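Local coordinates for protein plu4264 (Photorhabdus luminescens subsp. laumondii, PDB 4MV2) that is of unknown function but adopts a metal-binding cupin fold that holds a nickel ion, at residues I40-K46 / I93-D99; L30-F34 / F115-L119. All coordinates share one frame; numbering follows the deposited sequence. Where two conformers were deposited one is given.

Contact 1: residues I40-K46 / I93-D99; sequences IVRPETK and INNNQED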
loop_
_atom_site.group_PDB
_atom_site.type_symbol
_atom_site.label_atom_id
_atom_site.label_comp_id
_atom_site.label_asym_id
_atom_site.label_seq_id
_atom_site.Cartn_x
_atom_site.Cartn_y
_atom_site.Cartn_z
ATOM N N ILE A 40 1.448 -8.682 -9.662
ATOM C CA ILE A 40 2.188 -9.936 -9.620
ATOM C C ILE A 40 2.986 -10.081 -10.882
ATOM O O ILE A 40 2.454 -10.036 -12.003
ATOM C CB ILE A 40 1.292 -11.191 -9.462
ATOM C CG1 ILE A 40 0.385 -11.090 -8.248
ATOM C CG2 ILE A 40 2.206 -12.422 -9.361
ATOM C CD1 ILE A 40 -0.637 -12.226 -8.169
ATOM N N VAL A 41 4.292 -10.216 -10.692
ATOM C CA VAL A 41 5.208 -10.574 -11.789
ATOM C C VAL A 41 5.403 -12.077 -11.688
ATOM O O VAL A 41 5.929 -12.580 -10.697
ATOM C CB VAL A 41 6.521 -9.785 -11.769
ATOM C CG1 VAL A 41 7.387 -10.184 -12.982
ATOM C CG2 VAL A 41 6.267 -8.279 -11.784
ATOM N N ARG A 42 4.952 -12.791 -12.706
ATOM C CA ARG A 42 4.907 -14.249 -12.669
ATOM C C ARG A 42 6.321 -14.823 -12.724
ATOM O O ARG A 42 7.267 -14.148 -13.126
ATOM C CB ARG A 42 4.039 -14.739 -13.820
ATOM C CG ARG A 42 2.592 -14.282 -13.708
ATOM C CD ARG A 42 1.928 -14.798 -12.454
ATOM N NE ARG A 42 0.530 -14.388 -12.360
ATOM C CZ ARG A 42 -0.262 -14.697 -11.354
ATOM N NH1 ARG A 42 0.199 -15.404 -10.334
ATOM N NH2 ARG A 42 -1.532 -14.277 -11.350
ATOM N N PRO A 43 6.481 -16.081 -12.293
ATOM C CA PRO A 43 7.826 -16.678 -12.268
ATOM C C PRO A 43 8.529 -16.593 -13.618
ATOM O O PRO A 43 7.912 -16.843 -14.651
ATOM C CB PRO A 43 7.526 -18.134 -11.895
ATOM C CG PRO A 43 6.304 -18.027 -11.040
ATOM C CD PRO A 43 5.474 -17.014 -11.741
ATOM N N GLU A 44 9.809 -16.229 -13.600
ATOM C CA GLU A 44 10.639 -16.173 -14.804
ATOM C C GLU A 44 10.071 -15.255 -15.856
ATOM O O GLU A 44 10.138 -15.541 -17.046
ATOM C CB GLU A 44 10.911 -17.583 -15.342
ATOM C CG GLU A 44 11.618 -18.449 -14.298
ATOM C CD GLU A 44 12.118 -19.778 -14.795
ATOM O OE1 GLU A 44 11.366 -20.469 -15.489
ATOM O OE2 GLU A 44 13.281 -20.103 -14.507
ATOM N N THR A 45 9.549 -14.113 -15.399
ATOM C CA THR A 45 9.071 -13.073 -16.319
ATOM C C THR A 45 9.568 -11.716 -15.849
ATOM O O THR A 45 10.059 -11.580 -14.714
ATOM C CB THR A 45 7.528 -13.024 -16.470
ATOM O OG1 THR A 45 6.928 -12.531 -15.272
ATOM C CG2 THR A 45 6.926 -14.397 -16.773
ATOM N N LYS A 46 9.375 -10.711 -16.684
ATOM C CA LYS A 46 9.672 -9.316 -16.304
ATOM C C LYS A 46 8.551 -8.413 -16.753
ATOM O O LYS A 46 7.858 -8.710 -17.719
ATOM C CB LYS A 46 11.002 -8.861 -16.905
ATOM C CG LYS A 46 11.016 -8.857 -18.413
ATOM C CD LYS A 46 12.146 -8.038 -18.963
ATOM C CE LYS A 46 11.761 -6.575 -19.262
ATOM N NZ LYS A 46 10.811 -6.410 -20.449
ATOM N N ILE A 93 12.004 -7.448 -12.566
ATOM C CA ILE A 93 12.550 -8.693 -13.114
ATOM C C ILE A 93 12.410 -9.772 -12.090
ATOM O O ILE A 93 12.977 -9.682 -11.003
ATOM C CB ILE A 93 14.057 -8.528 -13.484
ATOM C CG1 ILE A 93 14.233 -7.427 -14.527
ATOM C CG2 ILE A 93 14.647 -9.877 -13.948
ATOM C CD1 ILE A 93 15.661 -6.880 -14.576
ATOM N N ASN A 94 11.630 -10.800 -12.417
ATOM C CA ASN A 94 11.470 -11.940 -11.526
ATOM C C ASN A 94 12.110 -13.176 -12.131
ATOM O O ASN A 94 11.478 -13.865 -12.935
ATOM C CB ASN A 94 10.003 -12.253 -11.226
ATOM C CG ASN A 94 9.829 -13.387 -10.211
ATOM O OD1 ASN A 94 10.782 -13.883 -9.625
ATOM N ND2 ASN A 94 8.594 -13.838 -10.055
ATOM N N ASN A 95 13.347 -13.454 -11.732
ATOM C CA ASN A 95 14.085 -14.603 -12.265
ATOM C C ASN A 95 13.779 -15.903 -11.506
ATOM O O ASN A 95 14.319 -16.954 -11.827
ATOM C CB ASN A 95 15.601 -14.378 -12.209
ATOM C CG ASN A 95 16.091 -13.287 -13.136
ATOM O OD1 ASN A 95 17.012 -12.541 -12.782
ATOM N ND2 ASN A 95 15.538 -13.203 -14.305
ATOM N N ASN A 96 12.898 -15.833 -10.517
ATOM C CA ASN A 96 12.673 -16.915 -9.585
ATOM C C ASN A 96 11.481 -17.773 -9.939
ATOM O O ASN A 96 10.733 -17.452 -10.835
ATOM C CB ASN A 96 12.612 -16.336 -8.181
ATOM C CG ASN A 96 13.810 -15.444 -7.898
ATOM O OD1 ASN A 96 14.921 -15.934 -7.795
ATOM N ND2 ASN A 96 13.596 -14.134 -7.819
ATOM N N GLN A 97 11.320 -18.862 -9.210
ATOM C CA GLN A 97 10.276 -19.828 -9.454
ATOM C C GLN A 97 8.953 -19.500 -8.854
ATOM O O GLN A 97 8.000 -20.207 -9.111
ATOM C CB GLN A 97 10.748 -21.178 -8.872
ATOM C CG GLN A 97 11.927 -21.762 -9.573
ATOM C CD GLN A 97 11.486 -22.399 -10.852
ATOM O OE1 GLN A 97 10.660 -23.313 -10.845
ATOM N NE2 GLN A 97 11.975 -21.901 -11.950
ATOM N N GLU A 98 8.913 -18.459 -8.025
ATOM C CA GLU A 98 7.708 -18.109 -7.266
ATOM C C GLU A 98 7.219 -16.729 -7.698
ATOM O O GLU A 98 8.021 -15.847 -8.029
ATOM C CB GLU A 98 8.049 -18.040 -5.773
ATOM C CG GLU A 98 8.696 -19.277 -5.159
ATOM C CD GLU A 98 10.209 -19.424 -5.421
ATOM O OE1 GLU A 98 10.941 -18.452 -5.780
ATOM O OE2 GLU A 98 10.666 -20.553 -5.229
ATOM N N ASP A 99 5.908 -16.529 -7.667
ATOM C CA ASP A 99 5.305 -15.239 -7.917
ATOM C C ASP A 99 5.956 -14.137 -7.096
ATOM O O ASP A 99 6.269 -14.317 -5.938
ATOM C CB ASP A 99 3.830 -15.293 -7.463
ATOM C CG ASP A 99 2.904 -16.046 -8.371
ATOM O OD1 ASP A 99 3.113 -16.118 -9.593
ATOM O OD2 ASP A 99 1.870 -16.531 -7.841
HETATM O O HOH W 1 13.704 -19.660 -11.848
HETATM O O HOH W 2 15.285 -18.081 -14.438
#
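Asn94 slots its amide between the loop that opens after Val41 and the turn that follows its own strand. Its CB lies 3.8 Å from CG1 of Val41, the two side chains running alongside each other with opposed directions, and CG stands anti to the backbone N (chi1 -176°), which carries the amide in under the 40-46 loop. At the tip the two atoms divide the work. ND2 donates to Val41 O at 3.0 Å, reaching that oxygen from above its carbonyl plane, and with a nearly straight second bond (170°) to Glu98 O at 2.9 Å. Both acceptors lie in the plane of the amide, so the pair fixes its rotation. OD1 takes the backbone N of Asn96 in an Asx turn that starts the loop. This buried side chain thus ties both loops together.

Between the backbones, Asn94 N donates to Thr45 O at 2.9 Å, with a weak return bond from Thr45 N to Asn94 O. Residues 42-45 form a type II beta turn, over which Thr45 OG1 donates to Arg42 O. Pro43 rests on the facing loop, its CD 3.3 Å from Asp99 OD1. Arg42 NH1 forms a salt bridge to the same Asp99 OD1 at 3.1 Å; the oxygen lies at the guanidinium edge but is met from above the carboxylate plane. On the solvent side, one water links Glu44 OE2, Asn95 O and Gln97 NE2.

Arg42 NE pairs with Asp20 of strand 19-23. Strand 35-41 lies between that strand and strand 100-107 in one sheet, whereas strand 45-46 edges the other beside strand 90-94, so the two loops join the sheets at one end.

Contact 2: residues L30-F34 / F115-L119; sequences LNTPF and FLTRL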
loop_
_atom_site.group_PDB
_atom_site.type_symbol
_atom_site.label_atom_id
_atom_site.label_comp_id
_atom_site.label_asym_id
_atom_site.label_seq_id
_atom_site.Cartn_x
_atom_site.Cartn_y
_atom_site.Cartn_z
ATOM N N LEU A 30 -15.139 5.613 -2.767
ATOM C CA LEU A 30 -13.794 5.806 -2.248
ATOM C C LEU A 30 -13.147 7.014 -2.892
ATOM O O LEU A 30 -13.054 7.080 -4.105
ATOM C CB LEU A 30 -12.942 4.564 -2.555
ATOM C CG LEU A 30 -11.476 4.657 -2.121
ATOM C CD1 LEU A 30 -11.334 4.884 -0.629
ATOM C CD2 LEU A 30 -10.706 3.416 -2.542
ATOM N N ASN A 31 -12.716 7.960 -2.077
ATOM C CA ASN A 31 -12.067 9.163 -2.559
ATOM C C ASN A 31 -10.650 9.219 -2.031
ATOM O O ASN A 31 -10.419 9.345 -0.838
ATOM C CB ASN A 31 -12.841 10.398 -2.149
ATOM C CG ASN A 31 -12.284 11.667 -2.778
ATOM O OD1 ASN A 31 -11.550 11.630 -3.760
ATOM N ND2 ASN A 31 -12.629 12.796 -2.199
ATOM N N THR A 32 -9.713 9.092 -2.951
ATOM C CA THR A 32 -8.278 8.986 -2.613
ATOM C C THR A 32 -7.517 10.014 -3.441
ATOM O O THR A 32 -7.913 10.331 -4.562
ATOM C CB THR A 32 -7.648 7.596 -2.955
ATOM O OG1 THR A 32 -7.841 7.334 -4.345
ATOM C CG2 THR A 32 -8.281 6.450 -2.160
ATOM N N PRO A 33 -6.393 10.501 -2.925
ATOM C CA PRO A 33 -5.522 11.379 -3.711
ATOM C C PRO A 33 -4.453 10.607 -4.486
ATOM O O PRO A 33 -3.521 11.217 -5.014
ATOM C CB PRO A 33 -4.849 12.234 -2.642
ATOM C CG PRO A 33 -4.744 11.288 -1.450
ATOM C CD PRO A 33 -5.998 10.459 -1.512
ATOM N N PHE A 34 -4.573 9.274 -4.524
ATOM C CA PHE A 34 -3.603 8.395 -5.174
ATOM C C PHE A 34 -4.368 7.311 -5.903
ATOM O O PHE A 34 -5.535 7.052 -5.661
ATOM C CB PHE A 34 -2.637 7.785 -4.133
ATOM C CG PHE A 34 -3.336 7.063 -3.001
ATOM C CD1 PHE A 34 -3.763 5.749 -3.164
ATOM C CD2 PHE A 34 -3.594 7.678 -1.808
ATOM C CE1 PHE A 34 -4.408 5.092 -2.141
ATOM C CE2 PHE A 34 -4.242 7.016 -0.780
ATOM C CZ PHE A 34 -4.671 5.756 -0.945
ATOM N N PHE A 115 -8.864 14.814 -5.554
ATOM C CA PHE A 115 -9.363 14.391 -4.245
ATOM C C PHE A 115 -10.007 15.560 -3.478
ATOM O O PHE A 115 -11.105 15.455 -2.965
ATOM C CB PHE A 115 -8.228 13.734 -3.412
ATOM C CG PHE A 115 -8.550 13.608 -1.956
ATOM C CD1 PHE A 115 -9.393 12.602 -1.504
ATOM C CD2 PHE A 115 -8.036 14.498 -1.024
ATOM C CE1 PHE A 115 -9.693 12.506 -0.172
ATOM C CE2 PHE A 115 -8.354 14.417 0.294
ATOM C CZ PHE A 115 -9.170 13.421 0.727
ATOM N N LEU A 116 -9.304 16.686 -3.432
ATOM C CA LEU A 116 -9.813 17.875 -2.731
ATOM C C LEU A 116 -11.068 18.424 -3.394
ATOM O O LEU A 116 -12.013 18.788 -2.712
ATOM C CB LEU A 116 -8.722 18.918 -2.666
ATOM C CG LEU A 116 -7.505 18.539 -1.816
ATOM C CD1 LEU A 116 -6.334 19.502 -1.995
ATOM C CD2 LEU A 116 -7.837 18.431 -0.341
ATOM N N THR A 117 -11.112 18.398 -4.708
ATOM C CA THR A 117 -12.262 18.911 -5.441
ATOM C C THR A 117 -13.488 18.041 -5.183
ATOM O O THR A 117 -14.583 18.548 -4.944
ATOM C CB THR A 117 -11.912 19.008 -6.930
ATOM O OG1 THR A 117 -10.863 19.980 -7.066
ATOM C CG2 THR A 117 -13.110 19.419 -7.761
ATOM N N ARG A 118 -13.313 16.720 -5.220
ATOM C CA ARG A 118 -14.422 15.809 -4.999
ATOM C C ARG A 118 -14.957 15.921 -3.593
ATOM O O ARG A 118 -16.152 15.872 -3.380
ATOM C CB ARG A 118 -13.988 14.387 -5.296
ATOM C CG ARG A 118 -13.796 14.157 -6.765
ATOM C CD ARG A 118 -13.632 12.696 -7.084
ATOM N NE ARG A 118 -12.495 12.085 -6.396
ATOM C CZ ARG A 118 -11.265 11.985 -6.902
ATOM N NH1 ARG A 118 -10.985 12.502 -8.099
ATOM N NH2 ARG A 118 -10.302 11.386 -6.206
ATOM N N LEU A 119 -14.080 16.125 -2.631
ATOM C CA LEU A 119 -14.528 16.358 -1.273
ATOM C C LEU A 119 -15.426 17.564 -1.177
ATOM O O LEU A 119 -16.442 17.521 -0.513
ATOM C CB LEU A 119 -13.346 16.621 -0.363
ATOM C CG LEU A 119 -12.601 15.471 0.275
ATOM C CD1 LEU A 119 -11.960 16.077 1.512
ATOM C CD2 LEU A 119 -13.535 14.339 0.616
#
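The polar part of the contact centres on the amide of Asn31, which faces helix 109-121 with both of its ends. Arg118 grips OD1 side-on: NE and NH2 both donate to this one oxygen, each at 2.8 Å. The approaches differ, NH2 arriving almost in line with the C=O bond (170°) and NE from well above the carbonyl plane. A bend at chi3 (-59°) folds the arginine back along its helix to bring these two nitrogens round. ND2 of Asn31 donates to Phe115 O at 3.2 Å, an oxygen that also accepts the helical bond from Leu119 N. The loop therefore adds a second donor to a carbonyl already used by the helix.

Apolar contact is carried by Phe115. Pro33 CD sits over one face of its ring in a CH-pi contact, 4.3 Å from the ring centroid, and CB of Pro33 lies 3.8 Å from CB of Phe115. Leu119 CG lies over the opposite face, offset toward the rim.

A second subunit closes the cluster. Its Trp107 meets the rings of Phe115 and Phe34 edge-to-face, and its NE1 donates to Asn31 O. The contact thus packs a C-terminal helix against the loop leading into strand 35-41 of the cupin jelly-roll beta-barrel, right at the interface of the two-chain assembly.

How the contacts relate
The two contacts lie on opposite sides of the chain's centre, with their own centres 34 Å apart and nearest atoms about 17 Å apart. Strand 35-41 connects them directly: it starts just after the 30-34 loop of contact 2 and runs into the 40-46 loop of contact 1. Along the chain, contact 1 is nested within the loop that contact 2 closes. The nickel ion, bound by His50, His52, Glu56 and His90, lies about 12 Å from the side chain of Val41; a sodium ion is about 4 Å from that of Asp99. Contact 1 touches no other subunit, whereas contact 2 belongs to the dimer interface.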